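Local coordinates for outer protein YopM (Yersinia pestis, PDB 1JL5) that acts as a leucine-rich-repeat effector and virulence factor, probably altering host cell physiology to promote bacterial survival in host tissues, at residues L339-I343 and N358-V364. Residues are numbered along the deposited sequence; the frame is centred on the assembly and turned at random.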
ATOM      1  N   LEU A 339     -13.642 -21.958   7.740  1.00 26.08           N
ATOM      2  CA  LEU A 339     -13.122 -20.735   7.140  1.00 26.01           C
ATOM      3  C   LEU A 339     -12.437 -19.837   8.157  1.00 26.38           C
ATOM      4  O   LEU A 339     -13.052 -19.380   9.115  1.00 26.51           O
ATOM      5  CB  LEU A 339     -14.239 -19.949   6.459  1.00 25.37           C
ATOM      6  CG  LEU A 339     -13.713 -18.887   5.490  1.00 25.00           C
ATOM      7  CD1 LEU A 339     -12.951 -19.583   4.366  1.00 24.79           C
ATOM      8  CD2 LEU A 339     -14.862 -18.068   4.929  1.00 23.76           C
ATOM      9  N   GLU A 340     -11.159 -19.579   7.938  1.00 26.04           N
ATOM     10  CA  GLU A 340     -10.409 -18.722   8.835  1.00 28.43           C
ATOM     11  C   GLU A 340     -10.152 -17.368   8.213  1.00 27.20           C
ATOM     12  O   GLU A 340     -10.062 -16.360   8.903  1.00 26.71           O
ATOM     13  CB  GLU A 340      -9.084 -19.360   9.162  1.00 32.00           C
ATOM     14  CG  GLU A 340      -9.195 -20.512  10.076  1.00 39.77           C
ATOM     15  CD  GLU A 340      -7.870 -21.190  10.227  1.00 44.02           C
ATOM     16  OE1 GLU A 340      -6.910 -20.542  10.732  1.00 45.63           O
ATOM     17  OE2 GLU A 340      -7.785 -22.368   9.828  1.00 48.68           O
ATOM     18  N   ARG A 341     -10.037 -17.348   6.896  1.00 26.05           N
ATOM     19  CA  ARG A 341      -9.778 -16.107   6.203  1.00 24.96           C
ATOM     20  C   ARG A 341     -10.805 -15.885   5.118  1.00 24.05           C
ATOM     21  O   ARG A 341     -10.946 -16.690   4.198  1.00 23.43           O
ATOM     22  CB  ARG A 341      -8.379 -16.134   5.597  1.00 26.86           C
ATOM     23  CG  ARG A 341      -7.256 -16.111   6.618  1.00 30.80           C
ATOM     24  CD  ARG A 341      -5.987 -16.714   6.042  1.00 36.21           C
ATOM     25  NE  ARG A 341      -4.824 -15.845   6.187  1.00 43.94           N
ATOM     26  CZ  ARG A 341      -4.555 -14.803   5.398  1.00 49.07           C
ATOM     27  NH1 ARG A 341      -5.369 -14.485   4.393  1.00 47.18           N
ATOM     28  NH2 ARG A 341      -3.461 -14.081   5.611  1.00 49.95           N
ATOM     29  N   LEU A 342     -11.548 -14.800   5.247  1.00 22.89           N
ATOM     30  CA  LEU A 342     -12.530 -14.463   4.250  1.00 22.33           C
ATOM     31  C   LEU A 342     -12.170 -13.109   3.671  1.00 23.68           C
ATOM     32  O   LEU A 342     -12.236 -12.084   4.356  1.00 23.52           O
ATOM     33  CB  LEU A 342     -13.939 -14.406   4.840  1.00 21.11           C
ATOM     34  CG  LEU A 342     -14.983 -13.943   3.816  1.00 20.83           C
ATOM     35  CD1 LEU A 342     -14.919 -14.820   2.574  1.00 20.54           C
ATOM     36  CD2 LEU A 342     -16.374 -13.989   4.428  1.00 21.51           C
ATOM     37  N   ILE A 343     -11.743 -13.117   2.419  1.00 22.63           N
ATOM     38  CA  ILE A 343     -11.424 -11.880   1.735  1.00 21.67           C
ATOM     39  C   ILE A 343     -12.443 -11.832   0.620  1.00 18.94           C
ATOM     40  O   ILE A 343     -12.344 -12.576  -0.347  1.00 20.39           O
ATOM     41  CB  ILE A 343     -10.010 -11.881   1.135  1.00 22.13           C
ATOM     42  CG1 ILE A 343      -8.964 -12.101   2.232  1.00 21.88           C
ATOM     43  CG2 ILE A 343      -9.746 -10.544   0.451  1.00 20.44           C
ATOM     44  CD1 ILE A 343      -8.829 -13.534   2.668  1.00 30.54           C
ATOM     45  N   ASN A 358     -14.424 -19.645  13.837  1.00 30.02           N
ATOM     46  CA  ASN A 358     -12.967 -19.707  13.888  1.00 31.59           C
ATOM     47  C   ASN A 358     -12.378 -18.736  12.865  1.00 28.86           C
ATOM     48  O   ASN A 358     -11.174 -18.751  12.603  1.00 27.29           O
ATOM     49  CB  ASN A 358     -12.479 -21.127  13.583  1.00 35.98           C
ATOM     50  CG  ASN A 358     -12.048 -21.882  14.826  1.00 42.78           C
ATOM     51  OD1 ASN A 358     -10.903 -21.774  15.266  1.00 47.15           O
ATOM     52  ND2 ASN A 358     -12.967 -22.652  15.403  1.00 45.11           N
ATOM     53  N   LEU A 359     -13.231 -17.896  12.286  1.00 25.66           N
ATOM     54  CA  LEU A 359     -12.759 -16.936  11.295  1.00 24.29           C
ATOM     55  C   LEU A 359     -11.735 -16.027  11.946  1.00 24.40           C
ATOM     56  O   LEU A 359     -12.007 -15.392  12.960  1.00 23.50           O
ATOM     57  CB  LEU A 359     -13.914 -16.099  10.748  1.00 22.74           C
ATOM     58  CG  LEU A 359     -13.525 -15.242   9.537  1.00 24.13           C
ATOM     59  CD1 LEU A 359     -13.182 -16.156   8.353  1.00 20.21           C
ATOM     60  CD2 LEU A 359     -14.664 -14.300   9.181  1.00 20.49           C
ATOM     61  N   LYS A 360     -10.548 -15.977  11.362  1.00 24.49           N
ATOM     62  CA  LYS A 360      -9.480 -15.151  11.892  1.00 26.86           C
ATOM     63  C   LYS A 360      -9.398 -13.849  11.135  1.00 27.09           C
ATOM     64  O   LYS A 360      -9.064 -12.803  11.686  1.00 26.68           O
ATOM     65  CB  LYS A 360      -8.144 -15.871  11.762  1.00 26.39           C
ATOM     66  CG  LYS A 360      -8.087 -17.181  12.507  1.00 31.40           C
ATOM     67  CD  LYS A 360      -8.381 -16.987  13.986  1.00 34.70           C
ATOM     68  CE  LYS A 360      -8.262 -18.304  14.744  1.00 37.08           C
ATOM     69  NZ  LYS A 360      -9.126 -19.364  14.152  1.00 37.85           N
ATOM     70  N   GLN A 361      -9.711 -13.922   9.853  1.00 27.72           N
ATOM     71  CA  GLN A 361      -9.617 -12.754   9.015  1.00 27.32           C
ATOM     72  C   GLN A 361     -10.849 -12.511   8.181  1.00 26.18           C
ATOM     73  O   GLN A 361     -11.354 -13.402   7.503  1.00 25.99           O
ATOM     74  CB  GLN A 361      -8.398 -12.893   8.118  1.00 27.97           C
ATOM     75  CG  GLN A 361      -8.168 -11.736   7.189  1.00 29.02           C
ATOM     76  CD  GLN A 361      -6.992 -12.002   6.300  1.00 29.10           C
ATOM     77  OE1 GLN A 361      -6.972 -12.990   5.573  1.00 31.03           O
ATOM     78  NE2 GLN A 361      -5.993 -11.134   6.358  1.00 31.23           N
ATOM     79  N   LEU A 362     -11.334 -11.283   8.257  1.00 24.59           N
ATOM     80  CA  LEU A 362     -12.488 -10.884   7.496  1.00 23.94           C
ATOM     81  C   LEU A 362     -12.163  -9.583   6.792  1.00 24.76           C
ATOM     82  O   LEU A 362     -12.098  -8.532   7.418  1.00 25.28           O
ATOM     83  CB  LEU A 362     -13.696 -10.670   8.402  1.00 24.00           C
ATOM     84  CG  LEU A 362     -14.919 -10.243   7.594  1.00 23.12           C
ATOM     85  CD1 LEU A 362     -15.312 -11.370   6.655  1.00 23.15           C
ATOM     86  CD2 LEU A 362     -16.062  -9.884   8.522  1.00 26.45           C
ATOM     87  N   HIS A 363     -11.929  -9.666   5.492  1.00 24.38           N
ATOM     88  CA  HIS A 363     -11.663  -8.479   4.694  1.00 23.59           C
ATOM     89  C   HIS A 363     -12.786  -8.435   3.692  1.00 23.60           C
ATOM     90  O   HIS A 363     -12.754  -9.128   2.682  1.00 23.90           O
ATOM     91  CB  HIS A 363     -10.320  -8.587   3.981  1.00 21.96           C
ATOM     92  CG  HIS A 363      -9.146  -8.444   4.898  1.00 21.77           C
ATOM     93  ND1 HIS A 363      -7.843  -8.495   4.454  1.00 23.37           N
ATOM     94  CD2 HIS A 363      -9.081  -8.258   6.236  1.00 21.44           C
ATOM     95  CE1 HIS A 363      -7.026  -8.346   5.481  1.00 22.87           C
ATOM     96  NE2 HIS A 363      -7.753  -8.201   6.573  1.00 22.02           N
ATOM     97  N   VAL A 364     -13.802  -7.642   4.003  1.00 25.60           N
ATOM     98  CA  VAL A 364     -14.960  -7.512   3.136  1.00 28.65           C
ATOM     99  C   VAL A 364     -15.130  -6.041   2.810  1.00 28.97           C
ATOM    100  O   VAL A 364     -16.226  -5.551   2.533  1.00 31.06           O
ATOM    101  CB  VAL A 364     -16.210  -8.075   3.819  1.00 30.01           C
ATOM    102  CG1 VAL A 364     -17.424  -7.896   2.926  1.00 35.76           C
ATOM    103  CG2 VAL A 364     -16.000  -9.555   4.095  1.00 32.15           C
TER
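Q361, E340 and L342 bury the most surface where strands 341-343 and 361-363 of successive leucine-rich repeats run parallel, their axes 4.6 Å apart and within 4° in direction. Just ahead of its strand, E340 lends its carbonyl O to two donors: Q361 N at 2.6 Å, nearly straight (163°), and K360 N, more bent and lying in the carbonyl plane. The ladder continues with L342 N on Q361 O (2.7 Å) and H363 N on L342 O (2.7 Å), so L342 is gripped through both backbone polar atoms. On the face of L342 and L362, L342 CD2 packs 3.6 Å from L362 CD1; in register, and with CG anti to N in both, the two leucines lie side by side. On the other face, the extended Q361 chain brings its amide over one face of the R341 guanidinium, the planes 85° apart. OE1 is close to NH1, but the angle is too poor for a hydrogen bond; R341 instead reaches back to a salt bridge with E321, while Q361 NE2 bonds forward to D381. Main-chain bonds and leucines packed side by side thus join the two strands directly, whereas the polar ends of R341 and Q361 find their strong partners in the strands flanking the pair.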